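Local atomic coordinates of recombination protein RecR (Deinococcus radiodurans, PDB entry 1VDD), a protein that probably takes part in a RecBC-independent pathway of recombinational DNA repair, binding DNA and zinc and perhaps acting together with RecF and RecO. Residues L10-E13 / L14-P18; P18-G21 / P22-Q26; L43-A46 / L47-K51; V110-P113 / M114-V117; G175-L178 / E179-D182. All coordinates share one frame; numbering follows the deposited sequence.

Interaction 1 (L10-E13 / L14-P18); sequences LIRE and LSRLP
The first helix of the RecR helix-hairpin-helix region ends in a turn where Glu13 reaches forward to Arg16 and Leu10 packs on Leu14, a local example of how one helix end can carry a charged side and an apolar side. Glu13 OE2 forms a salt bridge with Arg16 NH1 (2.8 Å), approaching the guanidinium at its edge. The two side chains run side by side in the same direction, yet their flat ends are turned 52° against each other. A second pull on the same oxygen comes from Arg12 NE, 2.7 Å from Glu13 OE2 in a weakly hydrogen-bonded salt bridge. One carboxylate oxygen thus serves two arginines, with Arg12 NE and Arg16 NH1 standing 4.3 Å apart. Ser15 turns back on the helix: with chi1 at 74°, its OG lies between its own backbone N and carbonyl carbon and donates to Arg12 O (2.6 Å), in the carbonyl plane and on a lone pair. On the apolar side Leu10 CD2 meets Leu14 CD1 at 3.4 Å, the two side chains crossing at a slant. Ile11 packs on Ala29 and Leu14 on Leu28 of helix 22-32, while Leu10 rests on Ala50 of a second subunit and Arg16 on Arg42 of that subunit, whose NE makes a long, weak ion pair with Glu13 OE1; the helix end lies between its own hairpin partner and a neighbouring chain.

Interaction 2 (P18-G21 / P22-Q26); sequences PGIG and PKSAQ
Backbone bonding between Gly21 and Ala25 starts helix 22-32, and it illustrates how a helix can begin at a glycine that has no side chain to cap with. Gly21 occupies the N-cap position, and its carbonyl oxygen accepts from Ala25 N at 2.8 Å with an N-H...O angle of 142°. The next bond of the series runs from Gln26 N to Pro22 O (3.0 Å). Pro22 suits the first turn, because its nitrogen has no hydrogen to offer and a residue there needs none.

Van der Waals contacts come from Ile20 and Ser24. The CG2 branch of Ile20 lies opposite the backbone N across the CA-CB bond, which carries this methyl to the side of the helix start, 4.1 Å from Ala25 N; its apolar partner is Ala25 CB, 4.4 Å from Ile20 CG2. Ser24 points back at the N-cap, its CB 3.2 Å from Gly21 O, while Ile20 CG2 lies 4.2 Å from Ser24 OG. Ala25 also packs on Leu14 and Ser15 of helix 5-15.

Between subunits, Ile20 packs on Ile20 of a second subunit, whose Arg96 gives Gln26 OE1 a weak hydrogen bond; Lys23 lies on Tyr180 of a third. The run Pro-Gly-Ile-Gly followed directly by a helix is the hairpin of a helix-hairpin-helix motif, which in related proteins commonly meets the DNA backbone, consistent with the DNA binding of RecR.

Interaction 3 (L43-A46 / L47-K51); sequences LASA and LLEAK
The carboxylate of Glu49 is the flat side-chain group that reaches back toward Ser45, and it does so loosely: Glu49 OE1 stops 3.7 Å from Ser45 OG, and both Ser45 OG and Ser45 O lie obliquely to the plane, neither squarely over a face nor at an edge. The side chain is poorly ordered, so little should rest on its end. Nearer the backbone, Glu49 CG, placed beside its own backbone N by a chi1 of -62°, lies 3.0 Å from Ser45 O, while the rest of the chain extends onward. Ser45 OG has its stronger partner elsewhere, Arg42 O one turn back, with a weaker bond to Glu41 O. Such bonding of a serine to the preceding turn of its own helix is a familiar way to satisfy its hydroxyl.

The backbone supplies the regular part. Ser45 O takes the N-H of Glu49 at 2.6 Å, and Ala44 O that of Leu48 at 3.0 Å, with an N-H...O angle of 175°. Leu43 O binds Leu47 N and Ala46 O binds Ala50 N in the same i to i+4 pattern. On another side of the helix Leu43 and Leu47 lie alongside each other, pointing the same way, with CD2 of Leu43 and CD1 of Leu47 4.0 Å apart. This leucine pair meets its counterpart in a second subunit, Leu43 on Leu47 and Leu47 on Leu43, while Leu48 covers Ala44 there. The contact is thus a continuous alpha-helical stretch of helix 37-53, in the helix-hairpin-helix region, whose apolar side forms a subunit interface.

Interaction 4 (V110-P113 / M114-V117); sequences VLSP and MNGV
Ser112 O draws two weak backbone bonds from the residues that follow it, from Asn115 N at 3.2 Å and from Val117 N at 3.4 Å. The first belongs to the turn; the second is doubtful, because the place of Val117 N is not sure. The return bond, Ser112 N to Val117 O, is also weak at 3.4 Å. The two weak bonds between Ser112 and Val117 mark a single antiparallel, hydrogen-bonded pair, and this one bridge closes the four-residue turn. Inside it, Gly116 N gives a bond of 3.3 Å to Pro113 O, but from well above the carbonyl plane, 63° out of it.

The side chains meet across the bridge as well. Ser112 OG comes 3.1 Å from Val117 CB and 3.4 Å from Val117 CG2, so the hydroxyl lies against the root and one branch of the valine. Asn115 ND2 comes in more loosely, 3.8 Å from Ser112 OG.

Outside the turn, Leu111 N bonds Thr150 OG1, and Leu111 packs on Tyr153, both on helix 145-158. Pro113 and Met114 have helical backbone angles, Asn115 moves to the bridge region between helix and strand, and Gly116 takes a left-handed conformation. The whole resembles a four-residue beta-hairpin loop closed by one bridge, within the loop of the Toprim domain that runs from strand 103-106 to strand 136-139.

Interaction 5 (G175-L178 / E179-D182); sequences GGSL and EYTD
Two first torsions bring Ser177 together with Tyr180 and Thr181: chi1 of 53° turns the hydroxyl of Ser177 over its own backbone, and chi1 of -54° folds Thr181 OG1 back beside its own N. They decorate a pair of overlapping 3-10-like turns in the C-terminal region of RecR, a worked case of a tight turn built by successive i to i+3 bonds. The first runs from Tyr180 N to Ser177 O (3.0 Å), the second from Thr181 N to Leu178 O (2.9 Å). Ser177 O is gripped twice, for Thr181 OG1 also donates to it at 3.1 Å. The two donors reach this oxygen from opposite faces of its carbonyl plane, both away from the lone-pair directions, and probably restrict its movement. The threonine therefore ties the exit of the turn to its entry.

Just beyond, Asp182 is the N-cap of helix 183-191, where its OD1 accepts weak bonds from Val184 N and Thr185 N. The other subunits meet the turn on different parts: Gly176 N bonds Thr143 OG1 of a fourth subunit, and Leu178 packs on Ile168 there. Glu179 OE2 makes a long, weak ion pair with Arg27 of a third subunit, and Tyr180 packs on the same arginine. At the Tyr180 ring, Ser177 OG sits near the plane at the edge, 3.7 Å from CD1, and Glu179 CB stands 4.1 Å above one face, displaced toward the rim.

From the N terminus, the five local contacts follow one another in series, and none crosses another. Interaction 1 finishes helix 5-15 and hands Pro18 to interaction 2, which turns the hairpin and begins helix 22-32; the two touch, with Ile11 CD1 3.4 Å from Gln26 CA. Interaction 3, on helix 37-53, lies about 6 Å from interaction 1 at the nearest atoms, and all three meet the second subunit. Interaction 4 closes a turn in the Toprim domain, about 28 Å from interaction 1 between centres. Interaction 5 leads into helix 183-191; although remote within the chain, it packs on a third subunit, where Glu179 meets Gln26, a residue of interaction 2 in that copy.

Interaction 1 (L10-E13 / L14-P18)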
loop_
_atom_site.group_PDB
_atom_site.type_symbol
_atom_site.label_atom_id
_atom_site.label_comp_id
_atom_site.label_asym_id
_atom_site.label_seq_id
_atom_site.Cartn_x
_atom_site.Cartn_y
_atom_site.Cartn_z
ATOM N N LEU A 10 -22.410 1.243 18.620
ATOM C CA LEU A 10 -20.985 1.414 18.842
ATOM C C LEU A 10 -20.262 1.503 17.503
ATOM O O LEU A 10 -19.383 2.345 17.320
ATOM C CB LEU A 10 -20.418 0.235 19.639
ATOM C CG LEU A 10 -19.464 0.543 20.794
ATOM C CD1 LEU A 10 -18.744 -0.742 21.174
ATOM C CD2 LEU A 10 -18.461 1.603 20.404
ATOM N N ILE A 11 -20.643 0.636 16.570
ATOM C CA ILE A 11 -20.013 0.608 15.255
ATOM C C ILE A 11 -20.117 1.977 14.614
ATOM O O ILE A 11 -19.159 2.490 14.043
ATOM C CB ILE A 11 -20.690 -0.413 14.309
ATOM C CG1 ILE A 11 -20.803 -1.776 14.988
ATOM C CG2 ILE A 11 -19.866 -0.565 13.041
ATOM C CD1 ILE A 11 -19.496 -2.348 15.423
ATOM N N ARG A 12 -21.301 2.558 14.719
ATOM C CA ARG A 12 -21.576 3.861 14.146
ATOM C C ARG A 12 -20.641 4.901 14.747
ATOM O O ARG A 12 -19.786 5.443 14.057
ATOM C CB ARG A 12 -23.030 4.218 14.423
ATOM C CG ARG A 12 -23.555 5.404 13.672
ATOM C CD ARG A 12 -24.926 5.734 14.211
ATOM N NE ARG A 12 -24.889 5.944 15.658
ATOM C CZ ARG A 12 -25.968 6.070 16.429
ATOM N NH1 ARG A 12 -27.183 6.006 15.893
ATOM N NH2 ARG A 12 -25.834 6.260 17.739
ATOM N N GLU A 13 -20.791 5.167 16.038
ATOM C CA GLU A 13 -19.943 6.147 16.699
ATOM C C GLU A 13 -18.439 5.921 16.462
ATOM O O GLU A 13 -17.703 6.886 16.239
ATOM C CB GLU A 13 -20.241 6.179 18.205
ATOM C CG GLU A 13 -21.683 6.561 18.543
ATOM C CD GLU A 13 -22.172 7.740 17.713
ATOM O OE1 GLU A 13 -21.565 8.828 17.815
ATOM O OE2 GLU A 13 -23.150 7.578 16.949
ATOM N N LEU A 14 -17.972 4.672 16.515
ATOM C CA LEU A 14 -16.544 4.423 16.291
ATOM C C LEU A 14 -16.204 4.780 14.856
ATOM O O LEU A 14 -15.232 5.489 14.608
ATOM C CB LEU A 14 -16.163 2.959 16.566
ATOM C CG LEU A 14 -16.070 2.510 18.033
ATOM C CD1 LEU A 14 -15.981 1.009 18.102
ATOM C CD2 LEU A 14 -14.880 3.134 18.713
ATOM N N SER A 15 -17.028 4.313 13.921
ATOM C CA SER A 15 -16.835 4.574 12.488
ATOM C C SER A 15 -16.905 6.057 12.118
ATOM O O SER A 15 -16.582 6.444 10.993
ATOM C CB SER A 15 -17.879 3.822 11.672
ATOM O OG SER A 15 -19.142 4.447 11.797
ATOM N N ARG A 16 -17.339 6.878 13.067
ATOM C CA ARG A 16 -17.451 8.315 12.861
ATOM C C ARG A 16 -16.069 8.942 13.084
ATOM O O ARG A 16 -15.843 10.120 12.809
ATOM C CB ARG A 16 -18.497 8.870 13.841
ATOM C CG ARG A 16 -18.691 10.376 13.854
ATOM C CD ARG A 16 -20.071 10.719 14.403
ATOM N NE ARG A 16 -21.113 10.431 13.416
ATOM C CZ ARG A 16 -22.282 9.855 13.688
ATOM N NH1 ARG A 16 -22.582 9.490 14.930
ATOM N NH2 ARG A 16 -23.152 9.641 12.710
ATOM N N LEU A 17 -15.137 8.127 13.563
ATOM C CA LEU A 17 -13.778 8.581 13.822
ATOM C C LEU A 17 -12.929 8.487 12.563
ATOM O O LEU A 17 -13.147 7.619 11.718
ATOM C CB LEU A 17 -13.146 7.728 14.921
ATOM C CG LEU A 17 -13.828 7.733 16.284
ATOM C CD1 LEU A 17 -13.186 6.704 17.197
ATOM C CD2 LEU A 17 -13.707 9.119 16.877
ATOM N N PRO A 18 -11.954 9.392 12.415
ATOM C CA PRO A 18 -11.068 9.398 11.251
ATOM C C PRO A 18 -10.123 8.198 11.249
ATOM O O PRO A 18 -9.661 7.756 12.305
ATOM C CB PRO A 18 -10.327 10.727 11.391
ATOM C CG PRO A 18 -10.307 10.949 12.857
ATOM C CD PRO A 18 -11.710 10.575 13.254
#

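Interaction 2 (P18-G21 / P22-Q26)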
loop_
_atom_site.group_PDB
_atom_site.type_symbol
_atom_site.label_atom_id
_atom_site.label_comp_id
_atom_site.label_asym_id
_atom_site.label_seq_id
_atom_site.Cartn_x
_atom_site.Cartn_y
_atom_site.Cartn_z
ATOM N N PRO A 18 -11.954 9.392 12.415
ATOM C CA PRO A 18 -11.068 9.398 11.251
ATOM C C PRO A 18 -10.123 8.198 11.249
ATOM O O PRO A 18 -9.661 7.756 12.305
ATOM C CB PRO A 18 -10.327 10.727 11.391
ATOM C CG PRO A 18 -10.307 10.949 12.857
ATOM C CD PRO A 18 -11.710 10.575 13.254
ATOM N N GLY A 19 -9.849 7.675 10.056
ATOM C CA GLY A 19 -8.969 6.528 9.919
ATOM C C GLY A 19 -9.572 5.244 10.468
ATOM O O GLY A 19 -8.837 4.358 10.908
ATOM N N ILE A 20 -10.901 5.132 10.443
ATOM C CA ILE A 20 -11.576 3.943 10.962
ATOM C C ILE A 20 -12.900 3.679 10.244
ATOM O O ILE A 20 -13.945 4.252 10.579
ATOM C CB ILE A 20 -11.790 4.067 12.519
ATOM C CG1 ILE A 20 -10.442 3.866 13.226
ATOM C CG2 ILE A 20 -12.814 3.048 13.028
ATOM C CD1 ILE A 20 -10.469 4.045 14.733
ATOM N N GLY A 21 -12.839 2.807 9.244
ATOM C CA GLY A 21 -14.019 2.466 8.476
ATOM C C GLY A 21 -14.862 1.359 9.090
ATOM O O GLY A 21 -14.409 0.654 9.996
ATOM N N PRO A 22 -16.107 1.194 8.609
ATOM C CA PRO A 22 -17.097 0.198 9.040
ATOM C C PRO A 22 -16.486 -1.135 9.434
ATOM O O PRO A 22 -16.702 -1.635 10.541
ATOM C CB PRO A 22 -17.994 0.069 7.820
ATOM C CG PRO A 22 -18.062 1.495 7.349
ATOM C CD PRO A 22 -16.621 1.974 7.466
ATOM N N LYS A 23 -15.724 -1.714 8.515
ATOM C CA LYS A 23 -15.081 -2.996 8.768
ATOM C C LYS A 23 -14.191 -2.879 10.013
ATOM O O LYS A 23 -14.203 -3.749 10.873
ATOM C CB LYS A 23 -14.268 -3.408 7.536
ATOM C CG LYS A 23 -13.828 -4.870 7.488
ATOM C CD LYS A 23 -13.452 -5.305 6.053
ATOM C CE LYS A 23 -12.181 -4.621 5.539
ATOM N NZ LYS A 23 -10.941 -5.139 6.198
ATOM N N SER A 24 -13.451 -1.781 10.126
ATOM C CA SER A 24 -12.565 -1.590 11.267
ATOM C C SER A 24 -13.298 -1.242 12.563
ATOM O O SER A 24 -12.815 -1.534 13.654
ATOM C CB SER A 24 -11.534 -0.515 10.955
ATOM O OG SER A 24 -10.595 -0.418 12.011
ATOM N N ALA A 25 -14.465 -0.619 12.446
ATOM C CA ALA A 25 -15.244 -0.263 13.619
ATOM C C ALA A 25 -15.748 -1.551 14.274
ATOM O O ALA A 25 -15.688 -1.728 15.503
ATOM C CB ALA A 25 -16.428 0.612 13.213
ATOM N N GLN A 26 -16.256 -2.449 13.439
ATOM C CA GLN A 26 -16.773 -3.704 13.936
ATOM C C GLN A 26 -15.615 -4.453 14.589
ATOM O O GLN A 26 -15.719 -4.937 15.714
ATOM C CB GLN A 26 -17.366 -4.510 12.786
ATOM C CG GLN A 26 -18.019 -5.795 13.232
ATOM C CD GLN A 26 -18.159 -6.773 12.104
ATOM O OE1 GLN A 26 -19.019 -6.625 11.241
ATOM N NE2 GLN A 26 -17.285 -7.780 12.089
#

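Interaction 3 (L43-A46 / L47-K51)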
loop_
_atom_site.group_PDB
_atom_site.type_symbol
_atom_site.label_atom_id
_atom_site.label_comp_id
_atom_site.label_asym_id
_atom_site.label_seq_id
_atom_site.Cartn_x
_atom_site.Cartn_y
_atom_site.Cartn_z
ATOM N N LEU A 43 -11.920 4.165 29.424
ATOM C CA LEU A 43 -11.903 4.746 28.087
ATOM C C LEU A 43 -12.996 5.835 28.073
ATOM O O LEU A 43 -12.757 6.982 27.700
ATOM C CB LEU A 43 -12.239 3.692 27.027
ATOM C CG LEU A 43 -11.655 3.871 25.612
ATOM C CD1 LEU A 43 -12.475 3.053 24.619
ATOM C CD2 LEU A 43 -11.650 5.346 25.206
ATOM N N ALA A 44 -14.199 5.469 28.497
ATOM C CA ALA A 44 -15.299 6.419 28.520
ATOM C C ALA A 44 -14.930 7.655 29.323
ATOM O O ALA A 44 -15.036 8.773 28.838
ATOM C CB ALA A 44 -16.547 5.770 29.108
ATOM N N SER A 45 -14.474 7.447 30.548
ATOM C CA SER A 45 -14.109 8.564 31.398
ATOM C C SER A 45 -13.034 9.427 30.752
ATOM O O SER A 45 -13.171 10.648 30.716
ATOM C CB SER A 45 -13.622 8.067 32.765
ATOM O OG SER A 45 -12.304 7.555 32.690
ATOM N N ALA A 46 -11.966 8.794 30.254
ATOM C CA ALA A 46 -10.864 9.515 29.607
ATOM C C ALA A 46 -11.416 10.428 28.529
ATOM O O ALA A 46 -11.004 11.567 28.411
ATOM C CB ALA A 46 -9.874 8.536 29.005
ATOM N N LEU A 47 -12.353 9.909 27.747
ATOM C CA LEU A 47 -13.011 10.675 26.688
ATOM C C LEU A 47 -13.691 11.885 27.290
ATOM O O LEU A 47 -13.403 13.014 26.914
ATOM C CB LEU A 47 -14.081 9.830 25.986
ATOM C CG LEU A 47 -13.637 9.033 24.765
ATOM C CD1 LEU A 47 -14.642 7.944 24.467
ATOM C CD2 LEU A 47 -13.475 9.982 23.565
ATOM N N LEU A 48 -14.599 11.629 28.228
ATOM C CA LEU A 48 -15.354 12.688 28.892
ATOM C C LEU A 48 -14.464 13.667 29.655
ATOM O O LEU A 48 -14.584 14.869 29.476
ATOM C CB LEU A 48 -16.400 12.075 29.825
ATOM C CG LEU A 48 -17.443 11.178 29.133
ATOM C CD1 LEU A 48 -18.308 10.503 30.186
ATOM C CD2 LEU A 48 -18.309 11.996 28.176
ATOM N N GLU A 49 -13.571 13.162 30.503
ATOM C CA GLU A 49 -12.673 14.043 31.245
ATOM C C GLU A 49 -12.148 15.080 30.251
ATOM O O GLU A 49 -12.554 16.242 30.271
ATOM C CB GLU A 49 -11.464 13.281 31.806
ATOM C CG GLU A 49 -11.743 12.166 32.810
ATOM C CD GLU A 49 -10.459 11.442 33.252
ATOM O OE1 GLU A 49 -10.553 10.494 34.063
ATOM O OE2 GLU A 49 -9.357 11.820 32.790
ATOM N N ALA A 50 -11.258 14.632 29.367
ATOM C CA ALA A 50 -10.636 15.492 28.372
ATOM C C ALA A 50 -11.581 16.496 27.724
ATOM O O ALA A 50 -11.254 17.674 27.616
ATOM C CB ALA A 50 -9.974 14.645 27.309
ATOM N N LYS A 51 -12.750 16.045 27.290
ATOM C CA LYS A 51 -13.693 16.955 26.647
ATOM C C LYS A 51 -14.037 18.099 27.586
ATOM O O LYS A 51 -14.331 19.207 27.151
ATOM C CB LYS A 51 -14.965 16.213 26.240
ATOM C CG LYS A 51 -15.697 16.831 25.054
ATOM C CD LYS A 51 -16.278 18.178 25.377
ATOM C CE LYS A 51 -16.823 18.837 24.131
ATOM N NZ LYS A 51 -15.745 19.074 23.136
#

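Interaction 4 (V110-P113 / M114-V117)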
loop_
_atom_site.group_PDB
_atom_site.type_symbol
_atom_site.label_atom_id
_atom_site.label_comp_id
_atom_site.label_asym_id
_atom_site.label_seq_id
_atom_site.Cartn_x
_atom_site.Cartn_y
_atom_site.Cartn_z
ATOM N N VAL A 110 -6.077 26.576 8.230
ATOM C CA VAL A 110 -5.327 27.198 7.154
ATOM C C VAL A 110 -6.287 28.039 6.353
ATOM O O VAL A 110 -7.453 27.701 6.241
ATOM C CB VAL A 110 -4.763 26.157 6.190
ATOM C CG1 VAL A 110 -3.538 26.713 5.498
ATOM C CG2 VAL A 110 -4.464 24.869 6.928
ATOM N N LEU A 111 -5.792 29.124 5.784
ATOM C CA LEU A 111 -6.636 29.972 4.964
ATOM C C LEU A 111 -7.080 29.183 3.734
ATOM O O LEU A 111 -6.508 28.148 3.404
ATOM C CB LEU A 111 -5.873 31.229 4.543
ATOM C CG LEU A 111 -5.463 32.108 5.727
ATOM C CD1 LEU A 111 -4.779 33.367 5.228
ATOM C CD2 LEU A 111 -6.698 32.470 6.537
ATOM N N SER A 112 -8.122 29.669 3.076
ATOM C CA SER A 112 -8.648 29.030 1.883
ATOM C C SER A 112 -9.715 29.943 1.308
ATOM O O SER A 112 -10.886 29.875 1.682
ATOM C CB SER A 112 -9.239 27.659 2.215
ATOM O OG SER A 112 -10.158 27.757 3.281
ATOM N N PRO A 113 -9.309 30.825 0.387
ATOM C CA PRO A 113 -10.209 31.781 -0.263
ATOM C C PRO A 113 -11.448 31.115 -0.850
ATOM O O PRO A 113 -12.540 31.683 -0.827
ATOM C CB PRO A 113 -9.318 32.411 -1.339
ATOM C CG PRO A 113 -8.346 31.299 -1.667
ATOM C CD PRO A 113 -8.000 30.788 -0.292
ATOM N N MET A 114 -11.260 29.902 -1.362
ATOM C CA MET A 114 -12.340 29.138 -1.972
ATOM C C MET A 114 -13.584 29.015 -1.096
ATOM O O MET A 114 -14.699 29.273 -1.553
ATOM C CB MET A 114 -11.861 27.727 -2.315
ATOM C CG MET A 114 -10.538 27.647 -3.045
ATOM S SD MET A 114 -10.294 25.971 -3.676
ATOM C CE MET A 114 -10.108 25.028 -2.131
ATOM N N ASN A 115 -13.391 28.615 0.159
ATOM C CA ASN A 115 -14.509 28.415 1.077
ATOM C C ASN A 115 -14.778 29.563 2.036
ATOM O O ASN A 115 -15.179 29.337 3.178
ATOM C CB ASN A 115 -14.284 27.133 1.874
ATOM C CG ASN A 115 -13.689 26.032 1.031
ATOM O OD1 ASN A 115 -14.191 25.720 -0.048
ATOM N ND2 ASN A 115 -12.609 25.438 1.514
ATOM N N GLY A 116 -14.564 30.790 1.566
ATOM C CA GLY A 116 -14.797 31.960 2.396
ATOM C C GLY A 116 -14.115 31.909 3.752
ATOM O O GLY A 116 -14.388 32.744 4.623
ATOM N N VAL A 117 -13.235 30.928 3.938
ATOM C CA VAL A 117 -12.504 30.776 5.191
ATOM C C VAL A 117 -11.401 31.821 5.204
ATOM O O VAL A 117 -10.419 31.705 4.473
ATOM C CB VAL A 117 -11.885 29.377 5.300
ATOM C CG1 VAL A 117 -11.154 29.235 6.612
ATOM C CG2 VAL A 117 -12.968 28.326 5.179
#

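Interaction 5 (G175-L178 / E179-D182)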
loop_
_atom_site.group_PDB
_atom_site.type_symbol
_atom_site.label_atom_id
_atom_site.label_comp_id
_atom_site.label_asym_id
_atom_site.label_seq_id
_atom_site.Cartn_x
_atom_site.Cartn_y
_atom_site.Cartn_z
ATOM N N GLY A 175 16.562 11.536 4.860
ATOM C CA GLY A 175 16.470 10.121 4.563
ATOM C C GLY A 175 15.879 9.830 3.199
ATOM O O GLY A 175 15.113 8.876 3.024
ATOM N N GLY A 176 16.238 10.653 2.224
ATOM C CA GLY A 176 15.736 10.452 0.884
ATOM C C GLY A 176 16.819 10.685 -0.146
ATOM O O GLY A 176 17.906 11.174 0.164
ATOM N N SER A 177 16.532 10.303 -1.378
ATOM C CA SER A 177 17.476 10.505 -2.458
ATOM C C SER A 177 16.709 11.287 -3.514
ATOM O O SER A 177 15.502 11.099 -3.676
ATOM C CB SER A 177 17.971 9.166 -3.000
ATOM O OG SER A 177 16.890 8.326 -3.352
ATOM N N LEU A 178 17.412 12.176 -4.205
ATOM C CA LEU A 178 16.811 13.020 -5.222
ATOM C C LEU A 178 15.891 12.287 -6.183
ATOM O O LEU A 178 14.863 12.817 -6.602
ATOM C CB LEU A 178 17.905 13.718 -6.028
ATOM C CG LEU A 178 18.986 14.481 -5.268
ATOM C CD1 LEU A 178 19.463 15.608 -6.166
ATOM C CD2 LEU A 178 18.452 15.046 -3.953
ATOM N N GLU A 179 16.259 11.066 -6.546
ATOM C CA GLU A 179 15.447 10.325 -7.496
ATOM C C GLU A 179 13.979 10.225 -7.136
ATOM O O GLU A 179 13.128 10.292 -8.014
ATOM C CB GLU A 179 15.989 8.917 -7.712
ATOM C CG GLU A 179 15.512 8.322 -9.021
ATOM C CD GLU A 179 15.813 9.243 -10.190
ATOM O OE1 GLU A 179 17.002 9.599 -10.360
ATOM O OE2 GLU A 179 14.869 9.616 -10.930
ATOM N N TYR A 180 13.664 10.070 -5.858
ATOM C CA TYR A 180 12.265 9.952 -5.498
ATOM C C TYR A 180 11.685 11.217 -4.908
ATOM O O TYR A 180 10.594 11.194 -4.336
ATOM C CB TYR A 180 12.058 8.773 -4.545
ATOM C CG TYR A 180 12.504 7.470 -5.149
ATOM C CD1 TYR A 180 13.754 6.930 -4.845
ATOM C CD2 TYR A 180 11.712 6.817 -6.091
ATOM C CE1 TYR A 180 14.208 5.781 -5.472
ATOM C CE2 TYR A 180 12.156 5.664 -6.723
ATOM C CZ TYR A 180 13.409 5.152 -6.412
ATOM O OH TYR A 180 13.879 4.035 -7.070
ATOM N N THR A 181 12.409 12.321 -5.069
ATOM C CA THR A 181 11.966 13.607 -4.557
ATOM C C THR A 181 11.228 14.429 -5.616
ATOM O O THR A 181 11.693 14.577 -6.744
ATOM C CB THR A 181 13.148 14.422 -4.047
ATOM O OG1 THR A 181 13.883 13.639 -3.103
ATOM C CG2 THR A 181 12.655 15.700 -3.374
ATOM N N ASP A 182 10.076 14.969 -5.242
ATOM C CA ASP A 182 9.278 15.769 -6.156
ATOM C C ASP A 182 10.101 16.895 -6.779
ATOM O O ASP A 182 10.998 17.461 -6.146
ATOM C CB ASP A 182 8.058 16.343 -5.423
ATOM C CG ASP A 182 7.201 17.240 -6.310
ATOM O OD1 ASP A 182 7.603 18.400 -6.565
ATOM O OD2 ASP A 182 6.124 16.784 -6.755
#